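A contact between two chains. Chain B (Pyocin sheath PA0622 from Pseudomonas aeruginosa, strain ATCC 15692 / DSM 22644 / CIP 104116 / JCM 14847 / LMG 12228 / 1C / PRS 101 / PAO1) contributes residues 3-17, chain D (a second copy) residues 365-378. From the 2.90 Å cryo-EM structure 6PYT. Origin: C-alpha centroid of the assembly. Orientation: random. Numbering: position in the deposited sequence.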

# COMPACT_ATOMS: atom_id res chain seq x y z
N PHE B 3 -7.90 -22.46 64.41
CA PHE B 3 -7.57 -21.85 63.13
C PHE B 3 -8.56 -20.73 62.86
O PHE B 3 -9.33 -20.33 63.74
CB PHE B 3 -7.54 -22.89 61.99
CG PHE B 3 -8.83 -23.64 61.81
CD1 PHE B 3 -9.05 -24.83 62.47
CD2 PHE B 3 -9.81 -23.17 60.94
CE1 PHE B 3 -10.22 -25.52 62.30
CE2 PHE B 3 -10.98 -23.86 60.78
CZ PHE B 3 -11.18 -25.04 61.45
N PHE B 4 -8.54 -20.22 61.64
CA PHE B 4 -9.48 -19.21 61.21
C PHE B 4 -9.83 -19.49 59.76
O PHE B 4 -8.98 -19.92 58.99
CB PHE B 4 -8.89 -17.80 61.35
CG PHE B 4 -9.91 -16.71 61.26
CD1 PHE B 4 -10.58 -16.29 62.39
CD2 PHE B 4 -10.24 -16.14 60.04
CE1 PHE B 4 -11.53 -15.29 62.31
CE2 PHE B 4 -11.19 -15.13 59.95
CZ PHE B 4 -11.84 -14.71 61.09
N HIS B 5 -11.09 -19.27 59.41
CA HIS B 5 -11.53 -19.41 58.03
C HIS B 5 -12.15 -18.10 57.58
O HIS B 5 -12.97 -17.53 58.30
CB HIS B 5 -12.51 -20.56 57.87
CG HIS B 5 -13.04 -20.70 56.47
ND1 HIS B 5 -12.25 -21.10 55.42
CD2 HIS B 5 -14.27 -20.50 55.97
CE1 HIS B 5 -12.98 -21.13 54.32
NE2 HIS B 5 -14.21 -20.78 54.63
N GLY B 6 -11.78 -17.64 56.41
CA GLY B 6 -12.10 -16.31 55.97
C GLY B 6 -10.90 -15.41 56.08
O GLY B 6 -9.78 -15.84 56.36
N VAL B 7 -11.14 -14.12 55.87
CA VAL B 7 -10.07 -13.14 55.82
C VAL B 7 -10.00 -12.36 57.13
O VAL B 7 -11.02 -11.90 57.65
CB VAL B 7 -10.24 -12.22 54.60
CG1 VAL B 7 -11.63 -11.63 54.52
CG2 VAL B 7 -9.22 -11.13 54.60
N THR B 8 -8.80 -12.28 57.71
CA THR B 8 -8.58 -11.44 58.86
C THR B 8 -8.05 -10.08 58.42
O THR B 8 -7.37 -9.97 57.40
CB THR B 8 -7.57 -12.05 59.83
OG1 THR B 8 -6.28 -12.10 59.21
CG2 THR B 8 -7.96 -13.45 60.20
N VAL B 9 -8.38 -9.05 59.18
CA VAL B 9 -7.66 -7.79 59.14
C VAL B 9 -7.07 -7.55 60.52
O VAL B 9 -7.65 -7.94 61.54
CB VAL B 9 -8.54 -6.60 58.69
CG1 VAL B 9 -9.01 -6.84 57.29
CG2 VAL B 9 -9.73 -6.40 59.59
N THR B 10 -5.88 -6.96 60.55
CA THR B 10 -5.16 -6.77 61.80
C THR B 10 -4.49 -5.41 61.77
O THR B 10 -3.68 -5.14 60.87
CB THR B 10 -4.12 -7.88 62.01
OG1 THR B 10 -4.78 -9.15 62.03
CG2 THR B 10 -3.40 -7.69 63.32
N ASN B 11 -4.83 -4.56 62.72
CA ASN B 11 -4.13 -3.30 62.90
C ASN B 11 -2.79 -3.60 63.57
O ASN B 11 -2.75 -4.02 64.73
CB ASN B 11 -4.94 -2.34 63.75
CG ASN B 11 -4.34 -0.96 63.79
OD1 ASN B 11 -3.49 -0.61 62.97
ND2 ASN B 11 -4.68 -0.20 64.82
N VAL B 12 -1.70 -3.37 62.85
CA VAL B 12 -0.37 -3.63 63.38
C VAL B 12 0.60 -2.64 62.76
O VAL B 12 0.56 -2.39 61.55
CB VAL B 12 0.04 -5.11 63.16
CG1 VAL B 12 -0.12 -5.53 61.71
CG2 VAL B 12 1.46 -5.37 63.63
N ASP B 13 1.44 -2.03 63.60
CA ASP B 13 2.41 -1.05 63.15
C ASP B 13 3.66 -1.76 62.65
O ASP B 13 4.30 -2.50 63.41
CB ASP B 13 2.77 -0.08 64.27
N ILE B 14 4.00 -1.54 61.38
CA ILE B 14 5.24 -2.04 60.80
C ILE B 14 5.89 -0.92 60.00
O ILE B 14 5.23 -0.22 59.23
CB ILE B 14 5.01 -3.31 59.97
CG1 ILE B 14 3.75 -3.22 59.11
CG2 ILE B 14 5.00 -4.55 60.85
CD1 ILE B 14 4.01 -2.86 57.71
N GLY B 15 7.19 -0.72 60.22
CA GLY B 15 7.85 0.52 59.89
C GLY B 15 8.47 0.72 58.53
O GLY B 15 9.70 0.59 58.43
N ALA B 16 7.67 0.99 57.49
CA ALA B 16 8.13 1.67 56.28
C ALA B 16 9.23 0.94 55.52
O ALA B 16 10.40 1.30 55.68
CB ALA B 16 8.60 3.09 56.62
N ARG B 17 8.85 -0.11 54.77
CA ARG B 17 9.75 -1.13 54.22
C ARG B 17 10.97 -0.56 53.50
O ARG B 17 10.98 0.57 53.01
CB ARG B 17 8.98 -2.03 53.23
CG ARG B 17 8.64 -1.33 51.94
CD ARG B 17 7.95 -2.18 50.88
NE ARG B 17 8.76 -3.33 50.50
CZ ARG B 17 8.44 -4.18 49.54
NH1 ARG B 17 7.37 -3.97 48.78
NH2 ARG B 17 9.24 -5.21 49.27
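Chain D, residues 365-378: AENPNFRVEVTDQW

Chain D lies along chain B as an extended strand, beginning at N367(D), that runs parallel to strand 8-11 of chain B; the strand axes approach to 4.6 Å and cross at -28°. The register is one to one: T8(B) faces N369(D), V9(B) faces F370(D), T10(B) faces R371(D) and N11(B) faces V372(D), with CA-CA distances of 4.9, 4.6, 4.8 and 5.2 Å. Backbone hydrogen bonds form a ladder carried by the even-numbered residues of chain B: T8(B) and T10(B) each give through N and accept through O, while G6(B) and V12(B) only give. G6(B) N donates to E366(D) O (3.0 Å) and T8(B) N to P368(D) O (3.0 Å). T8(B) O accepts from F370(D) N (2.9 Å), whose own carbonyl, F370(D) O, takes a weak bond from T10(B) N (2.8 Å, 129° at the hydrogen). T10(B) O accepts from V372(D) N (2.8 Å), and a longer, weak bond from V12(B) N to V372(D) O (3.3 Å) closes the series. P368(D), a proline, has no amide hydrogen to give, so G6(B) O receives no backbone N-H there; N367(D) CA approaches G6(B) O at 3.3 Å in a CA-H...O contact. Similar contacts supplement the carbonyls already engaged: V7(B) CA to P368(D) O, V9(B) CA to F370(D) O and N11(B) CA to V372(D) O, each 3.2 Å. On the sheet face carrying V9(B), F370(D), N11(B) and V372(D), the apolar contacts come from V9(B): CG1 lies 3.9 Å from F370(D) CB, and V9(B) CB 4.2 Å from V372(D) CG1. V7(B) CG2 sits over one face of the F370(D) ring, 3.6 Å from F370(D) CD2, while V7(B) CB meets P368(D) CG at 3.7 Å. R371(D) reaches along chain B beyond the strand, its NE 3.6 Å from V12(B) CG1 and its NH2 3.5 Å from I14(B) CG2.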

# COMPACT_ATOMS: atom_id res chain seq x y z
N ALA D 365 -6.98 -21.75 50.02
CA ALA D 365 -6.60 -20.49 50.65
C ALA D 365 -7.58 -20.19 51.78
O ALA D 365 -8.47 -19.34 51.67
CB ALA D 365 -6.58 -19.37 49.62
N GLU D 366 -7.38 -20.89 52.90
CA GLU D 366 -8.38 -20.91 53.96
C GLU D 366 -8.42 -19.59 54.72
O GLU D 366 -9.49 -19.13 55.12
CB GLU D 366 -8.09 -22.05 54.93
N ASN D 367 -7.27 -18.96 54.92
CA ASN D 367 -7.15 -17.79 55.79
C ASN D 367 -6.22 -16.76 55.19
O ASN D 367 -5.04 -16.69 55.52
CB ASN D 367 -6.65 -18.21 57.17
CG ASN D 367 -6.80 -17.13 58.21
OD1 ASN D 367 -7.38 -16.09 57.96
ND2 ASN D 367 -6.23 -17.37 59.38
N PRO D 368 -6.73 -15.90 54.30
CA PRO D 368 -5.93 -14.75 53.88
C PRO D 368 -5.87 -13.72 55.00
O PRO D 368 -6.87 -13.43 55.65
CB PRO D 368 -6.68 -14.22 52.66
CG PRO D 368 -8.05 -14.67 52.85
CD PRO D 368 -7.99 -15.99 53.54
N ASN D 369 -4.68 -13.18 55.23
CA ASN D 369 -4.43 -12.32 56.38
C ASN D 369 -3.99 -10.95 55.90
O ASN D 369 -2.99 -10.83 55.18
CB ASN D 369 -3.40 -12.94 57.31
CG ASN D 369 -3.96 -14.08 58.10
OD1 ASN D 369 -5.06 -14.00 58.62
ND2 ASN D 369 -3.23 -15.17 58.17
N PHE D 370 -4.72 -9.92 56.30
CA PHE D 370 -4.44 -8.55 55.92
C PHE D 370 -3.91 -7.81 57.14
O PHE D 370 -4.61 -7.72 58.16
CB PHE D 370 -5.70 -7.87 55.40
CG PHE D 370 -6.15 -8.37 54.06
CD1 PHE D 370 -5.29 -9.05 53.22
CD2 PHE D 370 -7.45 -8.16 53.64
CE1 PHE D 370 -5.71 -9.51 51.99
CE2 PHE D 370 -7.87 -8.61 52.40
CZ PHE D 370 -7.00 -9.29 51.59
N ARG D 371 -2.69 -7.30 57.05
CA ARG D 371 -2.07 -6.58 58.15
C ARG D 371 -2.09 -5.10 57.78
O ARG D 371 -1.17 -4.59 57.16
CB ARG D 371 -0.65 -7.07 58.39
CG ARG D 371 -0.54 -8.53 58.71
CD ARG D 371 0.91 -8.89 58.82
NE ARG D 371 1.51 -8.26 59.98
CZ ARG D 371 2.82 -8.13 60.17
NH1 ARG D 371 3.67 -8.56 59.26
NH2 ARG D 371 3.27 -7.55 61.27
N VAL D 372 -3.15 -4.43 58.18
CA VAL D 372 -3.43 -3.07 57.74
C VAL D 372 -2.98 -2.08 58.82
O VAL D 372 -3.10 -2.35 60.02
CB VAL D 372 -4.93 -2.94 57.39
CG1 VAL D 372 -5.80 -3.37 58.55
CG2 VAL D 372 -5.29 -1.55 56.94
N GLU D 373 -2.39 -0.97 58.39
CA GLU D 373 -1.84 0.04 59.28
C GLU D 373 -2.15 1.43 58.74
O GLU D 373 -2.01 1.68 57.54
CB GLU D 373 -0.33 -0.12 59.40
N VAL D 374 -2.55 2.33 59.62
CA VAL D 374 -2.73 3.73 59.28
C VAL D 374 -1.48 4.48 59.71
O VAL D 374 -1.13 4.49 60.90
CB VAL D 374 -3.97 4.32 59.96
CG1 VAL D 374 -4.12 5.74 59.54
CG2 VAL D 374 -5.20 3.55 59.59
N THR D 375 -0.81 5.11 58.76
CA THR D 375 0.43 5.83 59.02
C THR D 375 0.24 7.32 58.75
O THR D 375 -0.73 7.74 58.11
CB THR D 375 1.58 5.29 58.17
OG1 THR D 375 1.27 5.46 56.78
CG2 THR D 375 1.77 3.83 58.43
N ASP D 376 1.18 8.11 59.25
CA ASP D 376 1.32 9.51 58.85
C ASP D 376 2.57 9.71 58.00
O ASP D 376 3.17 10.78 58.02
CB ASP D 376 1.37 10.42 60.08
N GLN D 377 2.97 8.66 57.27
CA GLN D 377 4.17 8.74 56.45
C GLN D 377 3.97 9.68 55.27
O GLN D 377 4.79 10.57 55.03
CB GLN D 377 4.56 7.35 55.97
CG GLN D 377 5.79 7.34 55.09
CD GLN D 377 6.15 5.95 54.63
OE1 GLN D 377 5.47 4.99 54.96
NE2 GLN D 377 7.20 5.84 53.84
N TRP D 378 2.88 9.50 54.54
CA TRP D 378 2.59 10.37 53.40
C TRP D 378 1.70 11.53 53.79
O TRP D 378 0.74 11.86 53.11
CB TRP D 378 1.96 9.55 52.28
CG TRP D 378 2.83 8.47 51.80
CD1 TRP D 378 3.79 8.56 50.85
CD2 TRP D 378 2.82 7.11 52.24
NE1 TRP D 378 4.39 7.34 50.66
CE2 TRP D 378 3.80 6.43 51.50
CE3 TRP D 378 2.07 6.40 53.18
CZ2 TRP D 378 4.06 5.09 51.68
CZ3 TRP D 378 2.32 5.07 53.35
CH2 TRP D 378 3.31 4.42 52.61